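Local atomic coordinates of PBP5 (Haemophilus influenzae, PDB entry 3A3J), a protein that removes C-terminal D-alanyl residues from the sugar-peptide precursors of the bacterial cell wall. Residues Y44-A49 with G53-T58; A89-G94 with T104-E109; K257-G262 with V322-D327. All coordinates share one frame; numbering follows the deposited sequence.

In the fold
Interactions 1 and 2 are neighbours in the D-alanyl-D-alanine carboxypeptidase part of the chain, their centres 10 Å apart, and follow one another in sequence. Interaction 1 closes the end of helix 38-51; interaction 2 joins helices 88-98 and 101-112, which pack against it. The two meet where V46 touches L107 and N92, and where N57 O probably accepts a hydrogen bond from A89 N. They form one continuous packed region, V46 and N92 lying about 9 and 8 Å (side chain to side chain) from K39, the probable proton acceptor. Interaction 3 comes last, in the C-terminal beta domain, its centre 37 Å from that of interaction 1 and 42 Å from that of interaction 2, remote from the catalytic residues.

Interaction 1 of 3, residues Y44-A49 with G53-T58; sequences YVVGVA and GKIHNT
A49 and I55 meet where helix 38-51 ends and the chain doubles back beside its last turns. G53 takes a positive phi (75°), a conformation that residues with a side chain adopt less readily, and this turn of the backbone completes a Schellman motif. Its longer, 6→1 bond runs from K54 N to A49 O (3.0 Å). I55 N also reaches A49 O, but at 3.5 Å this second bond is weak.

The tight side is apolar. I55 places CG1 between its backbone N and carbonyl carbon (chi1 65°), which swings the longer branch toward the helix. CG1 and CD1 each come within 4.0 Å of A49 CB, and the small methyl of alanine lets the branch lie this close to the helix. Further along, I55 CD1 meets V46 CG1 at 4.2 Å, the two side chains crossing at about a right angle. Beyond the two segments, I111 of helix 101-112 touches both V46 and I55, carrying the hydrophobic patch into the neighbouring helices.

The solvent side is looser. Of the K54 side chain, CB alone comes near A49 O (3.7 Å); the rest is extended and leads away, its NZ bonding to Q52 OE1. Lysine suits this exposed position, where its charged end need not be buried. The contact thus divides its tasks: K54 N, with weak help from I55 N, satisfies a carbonyl whose usual helical partner, G53 N, lies at a poor angle, while aliphatic contacts hold I55 against the helix.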
ATOM      1  N   TYR A  44      -1.457   8.700  -5.414  1.00 23.39           N
ATOM      2  CA  TYR A  44      -0.417   7.858  -6.040  1.00 23.97           C
ATOM      3  C   TYR A  44       0.011   8.482  -7.417  1.00 24.35           C
ATOM      4  O   TYR A  44       1.182   8.890  -7.598  1.00 25.14           O
ATOM      5  CB  TYR A  44      -0.865   6.383  -6.187  1.00 24.51           C
ATOM      6  CG  TYR A  44       0.335   5.518  -6.642  1.00 23.27           C
ATOM      7  CD1 TYR A  44       1.229   4.982  -5.695  1.00 25.71           C
ATOM      8  CD2 TYR A  44       0.643   5.360  -7.996  1.00 21.65           C
ATOM      9  CE1 TYR A  44       2.371   4.228  -6.093  1.00 28.62           C
ATOM     10  CE2 TYR A  44       1.767   4.601  -8.421  1.00 25.67           C
ATOM     11  CZ  TYR A  44       2.615   4.026  -7.451  1.00 27.44           C
ATOM     12  OH  TYR A  44       3.719   3.294  -7.809  1.00 31.67           O
ATOM     13  N   VAL A  45      -0.966   8.696  -8.308  1.00 24.59           N
ATOM     14  CA  VAL A  45      -0.684   9.423  -9.635  1.00 22.87           C
ATOM     15  C   VAL A  45       0.062  10.728  -9.416  1.00 24.17           C
ATOM     16  O   VAL A  45       1.141  10.913  -9.950  1.00 22.95           O
ATOM     17  CB  VAL A  45      -1.992   9.640 -10.408  1.00 22.64           C
ATOM     18  CG1 VAL A  45      -1.782  10.298 -11.786  1.00 22.56           C
ATOM     19  CG2 VAL A  45      -2.644   8.306 -10.604  1.00 19.11           C
ATOM     20  N   VAL A  46      -0.460  11.594  -8.527  1.00 25.18           N
ATOM     21  CA  VAL A  46       0.187  12.889  -8.241  1.00 25.90           C
ATOM     22  C   VAL A  46       1.592  12.655  -7.713  1.00 26.69           C
ATOM     23  O   VAL A  46       2.557  13.325  -8.103  1.00 27.96           O
ATOM     24  CB  VAL A  46      -0.637  13.771  -7.172  1.00 26.02           C
ATOM     25  CG1 VAL A  46       0.116  15.072  -6.871  1.00 26.47           C
ATOM     26  CG2 VAL A  46      -2.042  14.136  -7.658  1.00 24.46           C
ATOM     27  N   GLY A  47       1.731  11.706  -6.798  1.00 27.16           N
ATOM     28  CA  GLY A  47       3.057  11.526  -6.206  1.00 27.45           C
ATOM     29  C   GLY A  47       4.089  10.981  -7.196  1.00 27.00           C
ATOM     30  O   GLY A  47       5.225  11.422  -7.238  1.00 24.45           O
ATOM     31  N   VAL A  48       3.680  10.041  -8.027  1.00 28.87           N
ATOM     32  CA  VAL A  48       4.602   9.612  -9.115  1.00 31.47           C
ATOM     33  C   VAL A  48       4.941  10.742 -10.109  1.00 32.66           C
ATOM     34  O   VAL A  48       6.106  10.919 -10.522  1.00 33.59           O
ATOM     35  CB  VAL A  48       4.059   8.416  -9.848  1.00 31.28           C
ATOM     36  CG1 VAL A  48       5.054   8.025 -11.026  1.00 33.29           C
ATOM     37  CG2 VAL A  48       3.866   7.249  -8.849  1.00 30.95           C
ATOM     38  N   ALA A  49       3.941  11.544 -10.469  1.00 33.02           N
ATOM     39  CA  ALA A  49       4.201  12.658 -11.365  1.00 31.68           C
ATOM     40  C   ALA A  49       5.216  13.642 -10.760  1.00 31.73           C
ATOM     41  O   ALA A  49       6.097  14.118 -11.484  1.00 31.30           O
ATOM     42  CB  ALA A  49       2.915  13.347 -11.732  1.00 31.10           C
ATOM     43  N   GLY A  53       9.328  14.312 -11.973  1.00 36.40           N
ATOM     44  CA  GLY A  53       9.591  15.685 -12.471  1.00 37.26           C
ATOM     45  C   GLY A  53       8.599  16.232 -13.513  1.00 38.04           C
ATOM     46  O   GLY A  53       8.810  17.297 -14.086  1.00 39.86           O
ATOM     47  N   LYS A  54       7.494  15.540 -13.739  1.00 36.58           N
ATOM     48  CA  LYS A  54       6.514  15.961 -14.719  1.00 35.17           C
ATOM     49  C   LYS A  54       5.613  17.072 -14.178  1.00 35.54           C
ATOM     50  O   LYS A  54       4.906  17.730 -14.941  1.00 33.40           O
ATOM     51  CB  LYS A  54       5.671  14.769 -15.146  1.00 34.61           C
ATOM     52  CG  LYS A  54       6.535  13.678 -15.758  1.00 35.30           C
ATOM     53  CD  LYS A  54       5.740  12.353 -16.090  1.00 35.14           C
ATOM     54  CE  LYS A  54       6.710  11.421 -16.798  1.00 40.41           C
ATOM     55  NZ  LYS A  54       6.330  10.032 -16.874  1.00 43.94           N
ATOM     56  N   ILE A  55       5.615  17.281 -12.860  1.00 33.76           N
ATOM     57  CA  ILE A  55       4.947  18.434 -12.324  1.00 32.40           C
ATOM     58  C   ILE A  55       5.827  18.739 -11.135  1.00 33.78           C
ATOM     59  O   ILE A  55       6.677  17.908 -10.761  1.00 33.32           O
ATOM     60  CB  ILE A  55       3.452  18.181 -11.891  1.00 32.27           C
ATOM     61  CG1 ILE A  55       3.368  17.190 -10.701  1.00 29.88           C
ATOM     62  CG2 ILE A  55       2.552  17.742 -13.071  1.00 29.48           C
ATOM     63  CD1 ILE A  55       1.918  16.915 -10.151  1.00 26.08           C
ATOM     64  N   HIS A  56       5.648  19.927 -10.573  1.00 33.96           N
ATOM     65  CA  HIS A  56       6.429  20.391  -9.434  1.00 34.63           C
ATOM     66  C   HIS A  56       5.493  20.875  -8.373  1.00 34.74           C
ATOM     67  O   HIS A  56       4.401  21.300  -8.690  1.00 34.10           O
ATOM     68  CB  HIS A  56       7.409  21.458  -9.863  1.00 34.11           C
ATOM     69  CG  HIS A  56       8.562  20.883 -10.618  1.00 36.75           C
ATOM     70  ND1 HIS A  56       8.482  20.556 -11.961  1.00 39.34           N
ATOM     71  CD2 HIS A  56       9.794  20.496 -10.204  1.00 36.75           C
ATOM     72  CE1 HIS A  56       9.612  19.988 -12.345  1.00 37.62           C
ATOM     73  NE2 HIS A  56      10.427  19.948 -11.300  1.00 39.53           N
ATOM     74  N   ASN A  57       5.868  20.721  -7.101  1.00 36.18           N
ATOM     75  CA  ASN A  57       5.012  21.232  -6.038  1.00 36.46           C
ATOM     76  C   ASN A  57       4.736  22.731  -6.179  1.00 37.07           C
ATOM     77  O   ASN A  57       3.744  23.244  -5.686  1.00 38.03           O
ATOM     78  CB  ASN A  57       5.675  21.012  -4.672  1.00 35.87           C
ATOM     79  CG  ASN A  57       5.437  19.652  -4.149  1.00 35.97           C
ATOM     80  OD1 ASN A  57       6.339  19.008  -3.629  1.00 42.15           O
ATOM     81  ND2 ASN A  57       4.236  19.184  -4.284  1.00 34.36           N
ATOM     82  N   THR A  58       5.668  23.451  -6.762  1.00 37.74           N
ATOM     83  CA  THR A  58       5.489  24.883  -6.943  1.00 38.37           C
ATOM     84  C   THR A  58       4.610  25.223  -8.157  1.00 38.28           C
ATOM     85  O   THR A  58       4.274  26.392  -8.364  1.00 38.71           O
ATOM     86  CB  THR A  58       6.806  25.521  -7.140  1.00 38.89           C
ATOM     87  OG1 THR A  58       7.555  24.661  -8.024  1.00 40.63           O
ATOM     88  CG2 THR A  58       7.515  25.603  -5.779  1.00 37.98           C
TER

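Interaction 2 of 3, residues A89-G94 with T104-E109; sequences ADLNRG and TVALAE
L91 and L107 bury the most surface here, lying alongside and pointing past one another between helices 88-98 and 101-112. L91 CB lies 3.7 Å from L107 CG, and L91 CD1 is 3.9 Å from L107 CD2. The axes of these two helical segments approach to 9.4 Å at an angle of 129° between their N-to-C directions, a steep crossing that concentrates the contact on few residues.

L107 reaches past the opposing side chain to the backbone: its CD1 rests 3.6 Å from N92 N and 3.7 Å from L91 C. Its CG is turned away from its own carbonyl carbon (chi1 -73°), which directs the methyls across the interface. A106 contributes much less bulk. Its CB touches both methyls of L91, with CD2 at 4.0 Å, and the absence of a larger side chain leaves room for the leucine fork to spread over this helix.

The same methyl of L107 also touches V46 of helix 38-51, so the leucine belongs to a core shared by three helices. Helix 88-98 ends just before S99, and helix 101-112 starts just after it; the pairing therefore joins the two helices that flank the short connection holding S99, which probably belongs to the active site. No hydrogen bond links the segments. Their cohesion rests on van der Waals contact and burial of hydrocarbon, and so on the fit of branched leucines against alanine and backbone.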
ATOM      1  N   ALA A  89       1.499  21.674  -4.209  1.00 28.14           N
ATOM      2  CA  ALA A  89       1.691  21.283  -2.755  1.00 29.07           C
ATOM      3  C   ALA A  89       0.384  21.456  -1.968  1.00 28.70           C
ATOM      4  O   ALA A  89      -0.099  20.523  -1.339  1.00 29.68           O
ATOM      5  CB  ALA A  89       2.783  22.140  -2.127  1.00 29.65           C
ATOM      6  N   ASP A  90      -0.261  22.621  -2.063  1.00 28.75           N
ATOM      7  CA  ASP A  90      -1.518  22.794  -1.314  1.00 27.74           C
ATOM      8  C   ASP A  90      -2.535  21.865  -1.784  1.00 27.00           C
ATOM      9  O   ASP A  90      -3.283  21.281  -0.978  1.00 27.40           O
ATOM     10  CB  ASP A  90      -2.102  24.231  -1.411  1.00 29.61           C
ATOM     11  CG  ASP A  90      -1.362  25.209  -0.496  1.00 33.57           C
ATOM     12  OD1 ASP A  90      -0.798  24.698   0.472  1.00 38.60           O
ATOM     13  OD2 ASP A  90      -1.341  26.452  -0.701  1.00 37.03           O
ATOM     14  N   LEU A  91      -2.626  21.699  -3.102  1.00 25.81           N
ATOM     15  CA  LEU A  91      -3.709  20.865  -3.613  1.00 25.18           C
ATOM     16  C   LEU A  91      -3.589  19.415  -3.121  1.00 23.68           C
ATOM     17  O   LEU A  91      -4.525  18.796  -2.739  1.00 22.28           O
ATOM     18  CB  LEU A  91      -3.757  20.932  -5.146  1.00 24.94           C
ATOM     19  CG  LEU A  91      -4.148  22.286  -5.792  1.00 26.45           C
ATOM     20  CD1 LEU A  91      -3.925  22.162  -7.283  1.00 24.09           C
ATOM     21  CD2 LEU A  91      -5.625  22.469  -5.472  1.00 26.27           C
ATOM     22  N   ASN A  92      -2.407  18.877  -3.251  1.00 23.93           N
ATOM     23  CA  ASN A  92      -2.093  17.513  -2.859  1.00 24.96           C
ATOM     24  C   ASN A  92      -2.268  17.312  -1.320  1.00 26.15           C
ATOM     25  O   ASN A  92      -2.993  16.405  -0.866  1.00 26.29           O
ATOM     26  CB  ASN A  92      -0.640  17.262  -3.263  1.00 24.32           C
ATOM     27  CG  ASN A  92      -0.319  15.781  -3.335  1.00 28.25           C
ATOM     28  OD1 ASN A  92       0.795  15.419  -3.052  1.00 27.30           O
ATOM     29  ND2 ASN A  92      -1.313  14.931  -3.605  1.00 26.17           N
ATOM     30  N   ARG A  93      -1.725  18.250  -0.549  1.00 27.38           N
ATOM     31  CA  ARG A  93      -1.980  18.256   0.892  1.00 29.65           C
ATOM     32  C   ARG A  93      -3.480  18.246   1.109  1.00 28.50           C
ATOM     33  O   ARG A  93      -3.992  17.436   1.899  1.00 30.05           O
ATOM     34  CB  ARG A  93      -1.229  19.434   1.579  1.00 31.20           C
ATOM     35  CG  ARG A  93      -1.395  19.607   3.092  1.00 34.97           C
ATOM     36  CD  ARG A  93      -0.009  19.725   3.836  1.00 35.91           C
ATOM     37  NE  ARG A  93       0.897  20.431   2.998  1.00 41.48           N
ATOM     38  CZ  ARG A  93       2.179  20.171   2.879  1.00 37.46           C
ATOM     39  NH1 ARG A  93       2.779  19.207   3.570  1.00 37.12           N
ATOM     40  NH2 ARG A  93       2.831  20.880   2.030  1.00 32.92           N
ATOM     41  N   GLY A  94      -4.244  19.035   0.348  1.00 27.65           N
ATOM     42  CA  GLY A  94      -5.682  19.053   0.596  1.00 25.82           C
ATOM     43  C   GLY A  94      -6.388  17.753   0.261  1.00 26.11           C
ATOM     44  O   GLY A  94      -7.384  17.386   0.900  1.00 27.49           O
ATOM     45  N   THR A 104      -9.083  17.472  -5.955  1.00 22.49           N
ATOM     46  CA  THR A 104      -8.714  16.380  -6.803  1.00 24.58           C
ATOM     47  C   THR A 104      -8.979  16.705  -8.321  1.00 26.19           C
ATOM     48  O   THR A 104      -8.217  16.279  -9.245  1.00 25.85           O
ATOM     49  CB  THR A 104      -9.440  15.111  -6.456  1.00 23.44           C
ATOM     50  OG1 THR A 104     -10.804  15.290  -6.729  1.00 29.61           O
ATOM     51  CG2 THR A 104      -9.296  14.734  -5.023  1.00 23.98           C
ATOM     52  N   VAL A 105     -10.090  17.395  -8.575  1.00 25.31           N
ATOM     53  CA  VAL A 105     -10.408  17.839  -9.917  1.00 24.80           C
ATOM     54  C   VAL A 105      -9.331  18.814 -10.374  1.00 26.92           C
ATOM     55  O   VAL A 105      -8.775  18.650 -11.480  1.00 27.19           O
ATOM     56  CB  VAL A 105     -11.789  18.483  -9.947  1.00 24.94           C
ATOM     57  CG1 VAL A 105     -11.953  19.295 -11.228  1.00 24.53           C
ATOM     58  CG2 VAL A 105     -12.842  17.361  -9.860  1.00 21.02           C
ATOM     59  N   ALA A 106      -8.979  19.791  -9.517  1.00 25.14           N
ATOM     60  CA  ALA A 106      -7.912  20.683  -9.885  1.00 25.85           C
ATOM     61  C   ALA A 106      -6.636  19.927 -10.276  1.00 27.86           C
ATOM     62  O   ALA A 106      -5.947  20.325 -11.269  1.00 27.58           O
ATOM     63  CB  ALA A 106      -7.595  21.649  -8.812  1.00 24.61           C
ATOM     64  N   LEU A 107      -6.241  18.937  -9.460  1.00 27.33           N
ATOM     65  CA  LEU A 107      -5.015  18.146  -9.798  1.00 27.96           C
ATOM     66  C   LEU A 107      -5.173  17.277 -11.058  1.00 26.63           C
ATOM     67  O   LEU A 107      -4.290  17.215 -11.866  1.00 27.24           O
ATOM     68  CB  LEU A 107      -4.539  17.271  -8.637  1.00 26.88           C
ATOM     69  CG  LEU A 107      -3.894  18.075  -7.520  1.00 30.46           C
ATOM     70  CD1 LEU A 107      -3.904  17.307  -6.148  1.00 27.39           C
ATOM     71  CD2 LEU A 107      -2.523  18.576  -7.898  1.00 25.81           C
ATOM     72  N   ALA A 108      -6.270  16.557 -11.170  1.00 26.58           N
ATOM     73  CA  ALA A 108      -6.478  15.756 -12.310  1.00 28.55           C
ATOM     74  C   ALA A 108      -6.296  16.586 -13.621  1.00 29.95           C
ATOM     75  O   ALA A 108      -5.641  16.112 -14.600  1.00 30.95           O
ATOM     76  CB  ALA A 108      -7.911  15.130 -12.288  1.00 26.71           C
ATOM     77  N   GLU A 109      -6.935  17.757 -13.666  1.00 29.65           N
ATOM     78  CA  GLU A 109      -6.839  18.639 -14.839  1.00 29.65           C
ATOM     79  C   GLU A 109      -5.436  19.179 -15.003  1.00 30.33           C
ATOM     80  O   GLU A 109      -4.929  19.281 -16.119  1.00 30.59           O
ATOM     81  CB  GLU A 109      -7.860  19.778 -14.748  1.00 29.09           C
ATOM     82  CG  GLU A 109      -9.284  19.183 -14.707  1.00 28.42           C
ATOM     83  CD  GLU A 109     -10.386  20.218 -14.729  1.00 29.86           C
ATOM     84  OE1 GLU A 109     -10.087  21.358 -14.394  1.00 31.13           O
ATOM     85  OE2 GLU A 109     -11.548  19.882 -15.057  1.00 29.15           O
TER

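Interaction 3 of 3, residues K257-G262 with V322-D327; sequences KTLEAG and VVYALD
A classic beta bulge in the C-terminal domain, formed by T258 and L259 opposite H286, presents both residues to the phenol end of Y324. The bulge lies at the end of strand 253-259, which pairs with strand 286-291 in a small antiparallel sheet; Y324 belongs to strand 318-326 of the larger mixed sheet. The contact therefore bridges two sheets through side chains, and with T258 CA and Y324 CA 9.2 Å apart the backbones are too distant to pair.

The threonine side chain and the phenol reach toward each other across the gap. T258 OG1 donates a hydrogen bond to Y324 OH at 2.8 Å. The threonine hydroxyl stands between its backbone N and carbonyl carbon (chi1 62°), a rotation that also leaves the methyl beside the ring: T258 CG2 is 3.5 Å from Y324 CE1. One beta-branched residue thus supplies both a polar contact, through its hydroxyl, and an apolar one, through its methyl.

L259 adds hydrocarbon beside the phenol oxygen. Its CG comes to 3.7 Å from Y324 OH and its CD1 to 3.9 Å, while the same leucine touches A334 of strand 329-338. Tyrosine suits this position because its long, rigid ring spans the gap between the sheets and still carries a polar atom at the far end. Placed among aliphatic groups, the hydroxyl of this buried tyrosine gains a hydrogen-bond donor from T258, so the bridge couples one directional bond to hydrophobic packing.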
ATOM      1  N   LYS A 257      13.570 -10.614   8.241  1.00 40.15           N
ATOM      2  CA  LYS A 257      14.222 -10.685   6.974  1.00 40.87           C
ATOM      3  C   LYS A 257      14.925 -12.044   6.856  1.00 40.85           C
ATOM      4  O   LYS A 257      15.794 -12.361   7.655  1.00 41.21           O
ATOM      5  CB  LYS A 257      15.213  -9.528   6.902  1.00 39.64           C
ATOM      6  CG  LYS A 257      15.727  -9.322   5.502  1.00 42.35           C
ATOM      7  CD  LYS A 257      16.902  -8.365   5.501  1.00 41.04           C
ATOM      8  CE  LYS A 257      16.430  -6.991   5.129  1.00 43.57           C
ATOM      9  NZ  LYS A 257      17.518  -5.985   5.057  1.00 41.95           N
ATOM     10  N   THR A 258      14.536 -12.875   5.892  1.00 41.65           N
ATOM     11  CA  THR A 258      15.284 -14.099   5.668  1.00 40.70           C
ATOM     12  C   THR A 258      16.333 -13.998   4.581  1.00 41.64           C
ATOM     13  O   THR A 258      17.239 -14.831   4.531  1.00 42.89           O
ATOM     14  CB  THR A 258      14.379 -15.245   5.291  1.00 41.37           C
ATOM     15  OG1 THR A 258      13.734 -14.917   4.069  1.00 38.52           O
ATOM     16  CG2 THR A 258      13.347 -15.515   6.390  1.00 39.81           C
ATOM     17  N   LEU A 259      16.218 -13.028   3.678  1.00 41.81           N
ATOM     18  CA  LEU A 259      17.269 -12.803   2.674  1.00 41.59           C
ATOM     19  C   LEU A 259      17.592 -11.338   2.482  1.00 42.29           C
ATOM     20  O   LEU A 259      16.689 -10.484   2.468  1.00 42.91           O
ATOM     21  CB  LEU A 259      16.906 -13.419   1.318  1.00 41.23           C
ATOM     22  CG  LEU A 259      16.599 -14.921   1.254  1.00 39.36           C
ATOM     23  CD1 LEU A 259      15.700 -15.234   0.023  1.00 38.91           C
ATOM     24  CD2 LEU A 259      17.907 -15.723   1.227  1.00 37.52           C
ATOM     25  N   GLU A 260      18.880 -11.068   2.324  1.00 42.82           N
ATOM     26  CA  GLU A 260      19.386  -9.754   2.028  1.00 44.29           C
ATOM     27  C   GLU A 260      19.902  -9.658   0.585  1.00 44.90           C
ATOM     28  O   GLU A 260      20.759 -10.466   0.168  1.00 44.44           O
ATOM     29  CB  GLU A 260      20.509  -9.426   3.003  1.00 44.90           C
ATOM     30  CG  GLU A 260      21.253  -8.170   2.669  1.00 48.94           C
ATOM     31  CD  GLU A 260      22.468  -7.988   3.569  1.00 57.85           C
ATOM     32  OE1 GLU A 260      22.399  -8.402   4.740  1.00 62.60           O
ATOM     33  OE2 GLU A 260      23.498  -7.444   3.116  1.00 61.85           O
ATOM     34  N   ALA A 261      19.398  -8.646  -0.145  1.00 44.62           N
ATOM     35  CA  ALA A 261      19.733  -8.356  -1.558  1.00 44.41           C
ATOM     36  C   ALA A 261      21.203  -8.451  -1.816  1.00 43.79           C
ATOM     37  O   ALA A 261      21.992  -7.822  -1.114  1.00 44.62           O
ATOM     38  CB  ALA A 261      19.242  -6.936  -1.957  1.00 44.31           C
ATOM     39  N   GLY A 262      21.602  -9.236  -2.816  1.00 43.38           N
ATOM     40  CA  GLY A 262      23.002  -9.224  -3.232  1.00 41.08           C
ATOM     41  C   GLY A 262      23.896 -10.112  -2.404  1.00 41.17           C
ATOM     42  O   GLY A 262      25.014 -10.382  -2.800  1.00 42.35           O
ATOM     43  N   VAL A 322      14.251 -21.316  -1.638  1.00 48.89           N
ATOM     44  CA  VAL A 322      14.504 -21.561  -0.229  1.00 48.45           C
ATOM     45  C   VAL A 322      13.167 -21.822   0.400  1.00 48.90           C
ATOM     46  O   VAL A 322      12.220 -21.068   0.187  1.00 49.41           O
ATOM     47  CB  VAL A 322      15.150 -20.389   0.510  1.00 47.43           C
ATOM     48  CG1 VAL A 322      15.524 -20.800   1.918  1.00 47.59           C
ATOM     49  CG2 VAL A 322      16.350 -19.911  -0.200  1.00 47.14           C
ATOM     50  N   VAL A 323      13.054 -22.902   1.155  1.00 48.98           N
ATOM     51  CA  VAL A 323      11.777 -23.221   1.752  1.00 49.06           C
ATOM     52  C   VAL A 323      11.899 -23.147   3.257  1.00 49.57           C
ATOM     53  O   VAL A 323      12.850 -23.692   3.818  1.00 49.54           O
ATOM     54  CB  VAL A 323      11.301 -24.603   1.349  1.00 49.42           C
ATOM     55  CG1 VAL A 323       9.991 -24.859   2.036  1.00 50.62           C
ATOM     56  CG2 VAL A 323      11.155 -24.711  -0.181  1.00 46.76           C
ATOM     57  N   TYR A 324      10.953 -22.447   3.894  1.00 49.75           N
ATOM     58  CA  TYR A 324      10.968 -22.182   5.350  1.00 50.20           C
ATOM     59  C   TYR A 324       9.932 -23.048   6.100  1.00 51.57           C
ATOM     60  O   TYR A 324       8.745 -23.070   5.749  1.00 51.84           O
ATOM     61  CB  TYR A 324      10.730 -20.685   5.650  1.00 49.45           C
ATOM     62  CG  TYR A 324      11.743 -19.780   4.985  1.00 46.43           C
ATOM     63  CD1 TYR A 324      12.961 -19.502   5.591  1.00 41.32           C
ATOM     64  CD2 TYR A 324      11.490 -19.234   3.717  1.00 46.39           C
ATOM     65  CE1 TYR A 324      13.904 -18.710   4.971  1.00 38.89           C
ATOM     66  CE2 TYR A 324      12.432 -18.414   3.081  1.00 41.86           C
ATOM     67  CZ  TYR A 324      13.629 -18.163   3.708  1.00 41.57           C
ATOM     68  OH  TYR A 324      14.564 -17.374   3.053  1.00 37.84           O
ATOM     69  N   ALA A 325      10.375 -23.794   7.109  1.00 52.81           N
ATOM     70  CA  ALA A 325       9.449 -24.672   7.788  1.00 53.57           C
ATOM     71  C   ALA A 325       9.459 -24.265   9.227  1.00 54.49           C
ATOM     72  O   ALA A 325      10.460 -23.759   9.728  1.00 54.30           O
ATOM     73  CB  ALA A 325       9.845 -26.134   7.635  1.00 53.58           C
ATOM     74  N   LEU A 326       8.303 -24.438   9.856  1.00 55.84           N
ATOM     75  CA  LEU A 326       8.111 -24.215  11.277  1.00 56.92           C
ATOM     76  C   LEU A 326       7.305 -25.420  11.732  1.00 58.06           C
ATOM     77  O   LEU A 326       6.302 -25.800  11.074  1.00 57.93           O
ATOM     78  CB  LEU A 326       7.310 -22.935  11.522  1.00 56.59           C
ATOM     79  CG  LEU A 326       7.232 -22.478  12.977  1.00 57.87           C
ATOM     80  CD1 LEU A 326       8.593 -22.459  13.625  1.00 57.61           C
ATOM     81  CD2 LEU A 326       6.527 -21.108  13.130  1.00 59.30           C
ATOM     82  N   ASP A 327       7.784 -26.048  12.805  1.00 59.10           N
ATOM     83  CA  ASP A 327       7.089 -27.160  13.425  1.00 60.62           C
ATOM     84  C   ASP A 327       6.572 -28.150  12.404  1.00 60.72           C
ATOM     85  O   ASP A 327       5.419 -28.589  12.485  1.00 61.15           O
ATOM     86  CB  ASP A 327       5.933 -26.628  14.271  1.00 60.70           C
ATOM     87  CG  ASP A 327       6.416 -26.047  15.578  1.00 63.44           C
ATOM     88  OD1 ASP A 327       5.561 -25.701  16.428  1.00 66.29           O
ATOM     89  OD2 ASP A 327       7.663 -25.952  15.762  1.00 64.32           O
TER